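Local coordinates for protein xylulokinase (Brucella ovis, PDB 5VM1) that probably phosphorylates D-xylulose to D-xylulose 5-phosphate at the expense of ATP, as a sugar kinase of the FGGY family, at residues E328-P333 and L412-T417; A379-D384 and Q478-L483; N420-L425 and I463-A468. One frame throughout, in Å; residues are numbered along the deposited sequence.

Contact 1: residues E328-P333 and L412-T417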
# COMPACT_ATOMS: atom_id res chain seq x y z
N GLU A 328 -19.88 -1.99 21.77
CA GLU A 328 -18.52 -2.41 22.05
C GLU A 328 -18.39 -3.90 22.38
O GLU A 328 -17.29 -4.44 22.26
CB GLU A 328 -17.96 -1.60 23.24
CG GLU A 328 -18.11 -0.07 23.16
CD GLU A 328 -17.09 0.61 22.26
OE1 GLU A 328 -15.86 0.55 22.54
OE2 GLU A 328 -17.51 1.23 21.26
N THR A 329 -19.49 -4.58 22.71
CA THR A 329 -19.46 -5.98 23.09
C THR A 329 -19.70 -6.88 21.88
O THR A 329 -20.65 -6.67 21.12
CB THR A 329 -20.49 -6.26 24.19
OG1 THR A 329 -20.12 -5.53 25.37
CG2 THR A 329 -20.55 -7.75 24.51
N LEU A 330 -18.80 -7.85 21.68
CA LEU A 330 -18.94 -8.78 20.57
C LEU A 330 -20.14 -9.69 20.79
O LEU A 330 -20.41 -10.14 21.91
CB LEU A 330 -17.68 -9.63 20.41
CG LEU A 330 -17.50 -10.31 19.05
CD1 LEU A 330 -17.11 -9.30 17.97
CD2 LEU A 330 -16.48 -11.43 19.09
N LYS A 331 -20.89 -9.91 19.72
CA LYS A 331 -22.05 -10.80 19.72
C LYS A 331 -21.75 -12.06 18.91
O LYS A 331 -20.93 -12.04 17.98
CB LYS A 331 -23.26 -10.09 19.11
CG LYS A 331 -23.73 -8.89 19.90
CD LYS A 331 -24.86 -8.22 19.16
CE LYS A 331 -25.20 -6.86 19.72
NZ LYS A 331 -26.11 -6.18 18.74
N ALA A 332 -22.44 -13.14 19.24
CA ALA A 332 -22.33 -14.34 18.44
C ALA A 332 -22.93 -14.08 17.07
O ALA A 332 -23.93 -13.36 16.97
CB ALA A 332 -23.04 -15.52 19.08
N PRO A 333 -22.34 -14.60 16.00
CA PRO A 333 -22.91 -14.35 14.67
C PRO A 333 -24.34 -14.88 14.61
O PRO A 333 -24.68 -15.89 15.24
CB PRO A 333 -21.99 -15.11 13.72
CG PRO A 333 -20.71 -15.28 14.49
CD PRO A 333 -21.13 -15.42 15.93
N LEU A 412 -12.50 -4.81 15.63
CA LEU A 412 -11.24 -5.41 16.09
C LEU A 412 -11.49 -6.70 16.85
O LEU A 412 -10.74 -7.68 16.66
CB LEU A 412 -10.47 -4.42 16.97
CG LEU A 412 -10.03 -3.15 16.26
CD1 LEU A 412 -9.30 -2.27 17.23
CD2 LEU A 412 -9.15 -3.52 15.07
N LYS A 413 -12.51 -6.73 17.71
CA LYS A 413 -12.84 -7.96 18.42
C LYS A 413 -13.32 -9.03 17.44
O LYS A 413 -13.01 -10.21 17.60
CB LYS A 413 -13.91 -7.69 19.48
CG LYS A 413 -13.46 -6.75 20.57
CD LYS A 413 -14.31 -6.89 21.81
CE LYS A 413 -14.06 -5.76 22.77
NZ LYS A 413 -15.04 -5.76 23.86
N ALA A 414 -14.06 -8.62 16.41
CA ALA A 414 -14.49 -9.57 15.40
C ALA A 414 -13.31 -10.16 14.64
O ALA A 414 -13.26 -11.37 14.41
CB ALA A 414 -15.48 -8.91 14.45
N ILE A 415 -12.35 -9.32 14.23
CA ILE A 415 -11.20 -9.82 13.46
C ILE A 415 -10.32 -10.73 14.32
O ILE A 415 -9.85 -11.78 13.86
CB ILE A 415 -10.42 -8.63 12.87
CG1 ILE A 415 -11.33 -7.83 11.93
CG2 ILE A 415 -9.21 -9.12 12.11
CD1 ILE A 415 -10.79 -6.46 11.52
N ALA A 416 -10.10 -10.36 15.59
CA ALA A 416 -9.31 -11.21 16.48
C ALA A 416 -9.98 -12.55 16.72
O ALA A 416 -9.33 -13.60 16.74
CB ALA A 416 -9.06 -10.50 17.82
N THR A 417 -11.29 -12.54 16.93
CA THR A 417 -11.94 -13.82 17.17
C THR A 417 -12.03 -14.66 15.90
O THR A 417 -11.95 -15.90 15.96
CB THR A 417 -13.30 -13.57 17.82
OG1 THR A 417 -13.08 -12.86 19.05
CG2 THR A 417 -14.07 -14.89 18.06
O HOH W 1 -16.99 -8.51 23.41
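The irregular loop 328-333 passes alongside helix 412-417, the two backbones coming nearest at L330 and K413, whose CA atoms lie 6.5 Å apart. K413 leaves the helix with CG anti to its carbonyl carbon (chi1 -64°) and runs extended beyond CG, which carries its ammonium to the loop backbone. There K413 NZ donates to the carbonyl O of E328 at 3.1 Å; the donor stands above the carbonyl plane, 34° out of it, rather than on a lone pair. A water accepts from L330 N at 2.6 Å and, weakly, from the same NZ. The carboxylate of E328 turns elsewhere, to T409 at the start of helix 409-419, and its OE1 stays 6.5 Å from K413 NZ. L330, with CG anti to the backbone N (chi1 -161°), sets CD1 against the helix backbone, 3.5 Å from A414 N, and 3.9 Å from A414 CB. Its other branch, CD2, meets T417 tip to tip. K413 O accepts from both T417 N and T417 OG1; that same hydroxyl is hydrogen-bonded to E466 N. Y473 of helix 470-488 packs on L330, A414 and T417. The lysine's bond to the loop is thus to a main-chain carbonyl; the nearby E466 carboxylate may balance its charge, and the leucine adds van der Waals packing against the helix backbone, A414 CB and the T417 side chain.

Contact 2: residues A379-D384 and Q478-L483; sequences AFAIRD and QRYHAL
Y480 carries this helix-helix contact, and its side chain can be traced outward from helix 478-483. CG is anti to the backbone N, sending the ring across to helix 379-384. Y480 CB lies 3.8 Å from F380 CD2. From CG onward the ring turns one face to the F380 methylene: F380 CB stands 3.4 Å from the centroid of the Y480 ring and only 8° off its normal, a CH-pi contact over the middle of that face. The two side chains slide past each other in opposite directions, their ring planes at 53°, neither stacked nor edge-to-face. On the ring edge, Y480 CE1 meets D384 OD2 at 3.5 Å, near the ring plane. At the tip, Y480 OH sits 3.2 Å from A381 CB, and a water joins it to D384, lying 2.5 Å from Y480 OH and donating to D384 OD2. The other carboxylate oxygen, D384 OD1, is hydrogen-bonded to Y477 OH and lies 3.9 Å from H481 CD2. The axes of segments 379-384 and 478-483 cross at -73° with a closest approach of 10.3 Å, a separation spanned by the aromatic side chains. Helix 367-390, which packs on strand 295-301 of the seven-stranded sheet, is thereby joined to the C-terminal helix 470-488, in the actin-like ATPase fold of FGGY kinases.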
# COMPACT_ATOMS: atom_id res chain seq x y z
N ALA A 379 -14.30 -9.42 8.32
CA ALA A 379 -13.39 -10.22 9.15
C ALA A 379 -13.11 -11.58 8.51
O ALA A 379 -11.95 -12.01 8.45
CB ALA A 379 -13.98 -10.40 10.55
N PHE A 380 -14.15 -12.24 7.99
CA PHE A 380 -13.97 -13.53 7.33
C PHE A 380 -13.12 -13.42 6.06
O PHE A 380 -12.29 -14.30 5.78
CB PHE A 380 -15.33 -14.15 7.00
CG PHE A 380 -16.12 -14.50 8.20
CD1 PHE A 380 -15.48 -15.01 9.31
CD2 PHE A 380 -17.49 -14.31 8.25
CE1 PHE A 380 -16.19 -15.33 10.44
CE2 PHE A 380 -18.21 -14.62 9.38
CZ PHE A 380 -17.56 -15.13 10.48
N ALA A 381 -13.29 -12.34 5.29
CA ALA A 381 -12.39 -12.12 4.16
C ALA A 381 -10.94 -11.98 4.61
O ALA A 381 -10.04 -12.51 3.97
CB ALA A 381 -12.81 -10.87 3.38
N ILE A 382 -10.70 -11.26 5.71
CA ILE A 382 -9.35 -11.21 6.26
C ILE A 382 -8.87 -12.61 6.63
O ILE A 382 -7.72 -12.97 6.38
CB ILE A 382 -9.30 -10.26 7.48
CG1 ILE A 382 -9.63 -8.83 7.07
CG2 ILE A 382 -7.92 -10.29 8.13
CD1 ILE A 382 -9.84 -7.93 8.22
N ARG A 383 -9.73 -13.43 7.21
CA ARG A 383 -9.33 -14.80 7.53
C ARG A 383 -9.05 -15.61 6.26
O ARG A 383 -8.17 -16.47 6.24
CB ARG A 383 -10.37 -15.45 8.45
CG ARG A 383 -10.85 -16.79 8.10
CD ARG A 383 -10.45 -17.83 9.09
NE ARG A 383 -11.38 -18.07 10.21
CZ ARG A 383 -11.58 -19.29 10.73
NH1 ARG A 383 -12.41 -19.47 11.75
NH2 ARG A 383 -10.96 -20.34 10.19
N ASP A 384 -9.81 -15.35 5.19
CA ASP A 384 -9.45 -15.93 3.90
C ASP A 384 -8.07 -15.45 3.45
O ASP A 384 -7.29 -16.22 2.87
CB ASP A 384 -10.51 -15.62 2.84
CG ASP A 384 -11.59 -16.68 2.78
OD1 ASP A 384 -11.35 -17.80 3.31
OD2 ASP A 384 -12.64 -16.44 2.14
N GLN A 478 -17.38 -20.87 8.23
CA GLN A 478 -17.60 -21.93 7.25
C GLN A 478 -18.80 -21.62 6.36
O GLN A 478 -18.77 -21.88 5.15
CB GLN A 478 -17.74 -23.28 7.95
CG GLN A 478 -16.44 -23.75 8.62
CD GLN A 478 -15.32 -24.06 7.62
OE1 GLN A 478 -15.57 -24.21 6.42
NE2 GLN A 478 -14.08 -24.07 8.11
N ARG A 479 -19.86 -21.03 6.93
CA ARG A 479 -20.99 -20.56 6.13
C ARG A 479 -20.53 -19.56 5.08
O ARG A 479 -20.81 -19.71 3.89
CB ARG A 479 -22.03 -19.92 7.06
CG ARG A 479 -23.44 -20.52 7.06
CD ARG A 479 -23.96 -20.61 8.50
NE ARG A 479 -23.96 -19.30 9.15
CZ ARG A 479 -23.84 -19.11 10.46
NH1 ARG A 479 -23.71 -20.16 11.29
NH2 ARG A 479 -23.84 -17.86 10.95
N TYR A 480 -19.74 -18.57 5.50
CA TYR A 480 -19.23 -17.57 4.58
C TYR A 480 -18.39 -18.21 3.48
O TYR A 480 -18.47 -17.81 2.31
CB TYR A 480 -18.41 -16.55 5.38
CG TYR A 480 -17.57 -15.55 4.60
CD1 TYR A 480 -16.32 -15.91 4.09
CD2 TYR A 480 -18.00 -14.25 4.45
CE1 TYR A 480 -15.55 -15.00 3.40
CE2 TYR A 480 -17.24 -13.33 3.76
CZ TYR A 480 -16.00 -13.71 3.24
OH TYR A 480 -15.23 -12.79 2.57
N HIS A 481 -17.58 -19.20 3.84
CA HIS A 481 -16.70 -19.85 2.88
C HIS A 481 -17.48 -20.69 1.87
O HIS A 481 -17.11 -20.73 0.69
CB HIS A 481 -15.68 -20.69 3.64
CG HIS A 481 -14.57 -21.21 2.78
ND1 HIS A 481 -14.20 -22.54 2.76
CD2 HIS A 481 -13.75 -20.57 1.91
CE1 HIS A 481 -13.20 -22.69 1.91
NE2 HIS A 481 -12.91 -21.52 1.38
N ALA A 482 -18.53 -21.40 2.32
CA ALA A 482 -19.36 -22.23 1.43
C ALA A 482 -20.20 -21.40 0.47
O ALA A 482 -20.61 -21.91 -0.58
CB ALA A 482 -20.26 -23.15 2.24
N LEU A 483 -20.50 -20.14 0.80
CA LEU A 483 -21.28 -19.31 -0.09
C LEU A 483 -20.54 -18.99 -1.38
O LEU A 483 -21.18 -18.81 -2.42
CB LEU A 483 -21.69 -18.02 0.62
CG LEU A 483 -23.12 -18.18 1.15
CD1 LEU A 483 -23.51 -17.07 2.12
CD2 LEU A 483 -24.08 -18.24 -0.01
O HOH W 2 -13.39 -13.82 1.21

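Contact 3: residues N420-L425 and I463-A468; sequences NVPIAL and IEPEQA
N420 has a positive phi of 52°, as the first residue to leave helix 409-419, and its CG is anti to the backbone N (chi1 -157°), so that the amide oxygen is carried to the ring of P465. N420 OD1 lies 3.3 Å from P465 CB, the two side chains crossing at about a right angle. The extended torsions of V421 and P422 then straighten the chain into strand 423-426. I423 forms an antiparallel hydrogen-bonded pair with I463: I423 N donates to I463 O at 3.0 Å and I463 N to I423 O at the same length. Both bonds are nearly straight, the second 172° at the hydrogen, and each donor lies in the acceptor's carbonyl plane. This pairing sets strand 459-463 at the outer edge of the seven-stranded mixed sheet of the C-terminal domain, while on its inner side strand 423-426 bonds to strand 399-402 through A424. I423 and I463 point to the same face, where helix 409-419 lies, with I415 against I423 and both L412 and K413 against I463. I463 O, already bonded to I423 N, also receives a CA-H...O contact from P422 CA at 3.4 Å. E464 bends at chi2, which brings E464 OE1 back across P422, 3.4 Å from P422 CB. P465 CG rests 3.6 Å from V421 O.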
# COMPACT_ATOMS: atom_id res chain seq x y z
N ASN A 420 -8.34 -15.86 15.65
CA ASN A 420 -7.75 -16.33 16.89
C ASN A 420 -6.29 -15.87 17.02
O ASN A 420 -5.41 -16.64 17.40
CB ASN A 420 -7.83 -17.85 17.04
CG ASN A 420 -7.74 -18.28 18.49
OD1 ASN A 420 -7.96 -17.47 19.40
ND2 ASN A 420 -7.37 -19.54 18.72
N VAL A 421 -6.04 -14.60 16.69
CA VAL A 421 -4.79 -13.92 17.04
C VAL A 421 -5.14 -12.63 17.78
O VAL A 421 -6.17 -12.01 17.48
CB VAL A 421 -3.89 -13.62 15.82
CG1 VAL A 421 -3.76 -14.82 14.91
CG2 VAL A 421 -4.38 -12.42 15.05
N PRO A 422 -4.37 -12.24 18.79
CA PRO A 422 -4.52 -10.89 19.38
C PRO A 422 -4.18 -9.79 18.38
O PRO A 422 -3.32 -9.96 17.53
CB PRO A 422 -3.52 -10.90 20.54
CG PRO A 422 -2.52 -11.95 20.16
CD PRO A 422 -3.32 -13.02 19.45
N ILE A 423 -4.85 -8.65 18.52
CA ILE A 423 -4.62 -7.48 17.65
C ILE A 423 -4.14 -6.32 18.51
O ILE A 423 -4.86 -5.87 19.41
CB ILE A 423 -5.89 -7.06 16.88
CG1 ILE A 423 -6.51 -8.22 16.12
CG2 ILE A 423 -5.56 -5.91 15.95
CD1 ILE A 423 -7.54 -7.75 15.12
N ALA A 424 -2.98 -5.77 18.15
CA ALA A 424 -2.39 -4.64 18.86
C ALA A 424 -2.84 -3.33 18.22
O ALA A 424 -2.70 -3.13 17.02
CB ALA A 424 -0.87 -4.72 18.85
N LEU A 425 -3.39 -2.45 19.04
CA LEU A 425 -3.83 -1.14 18.61
C LEU A 425 -2.80 -0.10 19.05
O LEU A 425 -2.50 -0.01 20.25
CB LEU A 425 -5.20 -0.85 19.21
CG LEU A 425 -5.98 0.32 18.65
CD1 LEU A 425 -6.04 0.21 17.13
CD2 LEU A 425 -7.36 0.26 19.26
N ILE A 463 -6.46 -6.27 21.86
CA ILE A 463 -7.76 -6.91 21.72
C ILE A 463 -7.51 -8.40 21.58
O ILE A 463 -6.97 -8.86 20.57
CB ILE A 463 -8.51 -6.36 20.50
CG1 ILE A 463 -8.46 -4.83 20.55
CG2 ILE A 463 -9.91 -6.98 20.40
CD1 ILE A 463 -9.77 -4.17 20.50
N GLU A 464 -7.89 -9.18 22.62
CA GLU A 464 -7.64 -10.61 22.60
C GLU A 464 -8.82 -11.33 21.96
O GLU A 464 -9.94 -10.83 22.00
CB GLU A 464 -7.42 -11.13 24.02
CG GLU A 464 -6.24 -10.50 24.75
CD GLU A 464 -4.88 -11.00 24.26
OE1 GLU A 464 -4.82 -11.97 23.48
OE2 GLU A 464 -3.84 -10.44 24.69
N PRO A 465 -8.62 -12.50 21.35
CA PRO A 465 -9.77 -13.22 20.78
C PRO A 465 -10.74 -13.61 21.89
O PRO A 465 -10.32 -14.01 22.98
CB PRO A 465 -9.14 -14.45 20.13
CG PRO A 465 -7.68 -14.12 19.97
CD PRO A 465 -7.35 -13.21 21.12
N GLU A 466 -12.03 -13.51 21.59
CA GLU A 466 -13.08 -13.90 22.53
C GLU A 466 -13.20 -15.41 22.53
O GLU A 466 -13.81 -16.00 21.63
CB GLU A 466 -14.41 -13.26 22.15
CG GLU A 466 -14.45 -11.75 22.17
CD GLU A 466 -14.81 -11.22 23.54
OE1 GLU A 466 -15.17 -12.05 24.40
OE2 GLU A 466 -14.75 -9.99 23.75
N GLN A 467 -12.67 -16.05 23.57
CA GLN A 467 -12.60 -17.51 23.59
C GLN A 467 -13.99 -18.12 23.50
O GLN A 467 -14.20 -19.12 22.79
CB GLN A 467 -11.87 -17.99 24.86
CG GLN A 467 -10.63 -18.89 24.65
CD GLN A 467 -9.48 -18.22 23.86
OE1 GLN A 467 -9.29 -16.99 23.92
NE2 GLN A 467 -8.73 -19.03 23.11
N ALA A 468 -14.98 -17.48 24.13
CA ALA A 468 -16.34 -18.02 24.14
C ALA A 468 -16.96 -18.01 22.75
O ALA A 468 -17.81 -18.86 22.45
CB ALA A 468 -17.22 -17.23 25.10

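From the N terminus, the loop after helix 319-326 enters contact 1 first, and helix 367-390 then opens contact 2. Helix 409-419 closes contact 1 before contact 2 has closed, so contacts 1 and 2 cross; they meet where I415 packs on I382 and A379. The chain leaves that helix through residues 420-422, where contact 3 opens after contact 1 has closed, into strand 423-426. Residues 463-468 close it, and only then does helix 470-488 close contact 2, leaving contact 3 nested within it. Contacts 1 and 3 lie about 9 Å apart between centres. Together the three tie a surface loop, three helices and the sheet's edge into one side of the C-terminal domain.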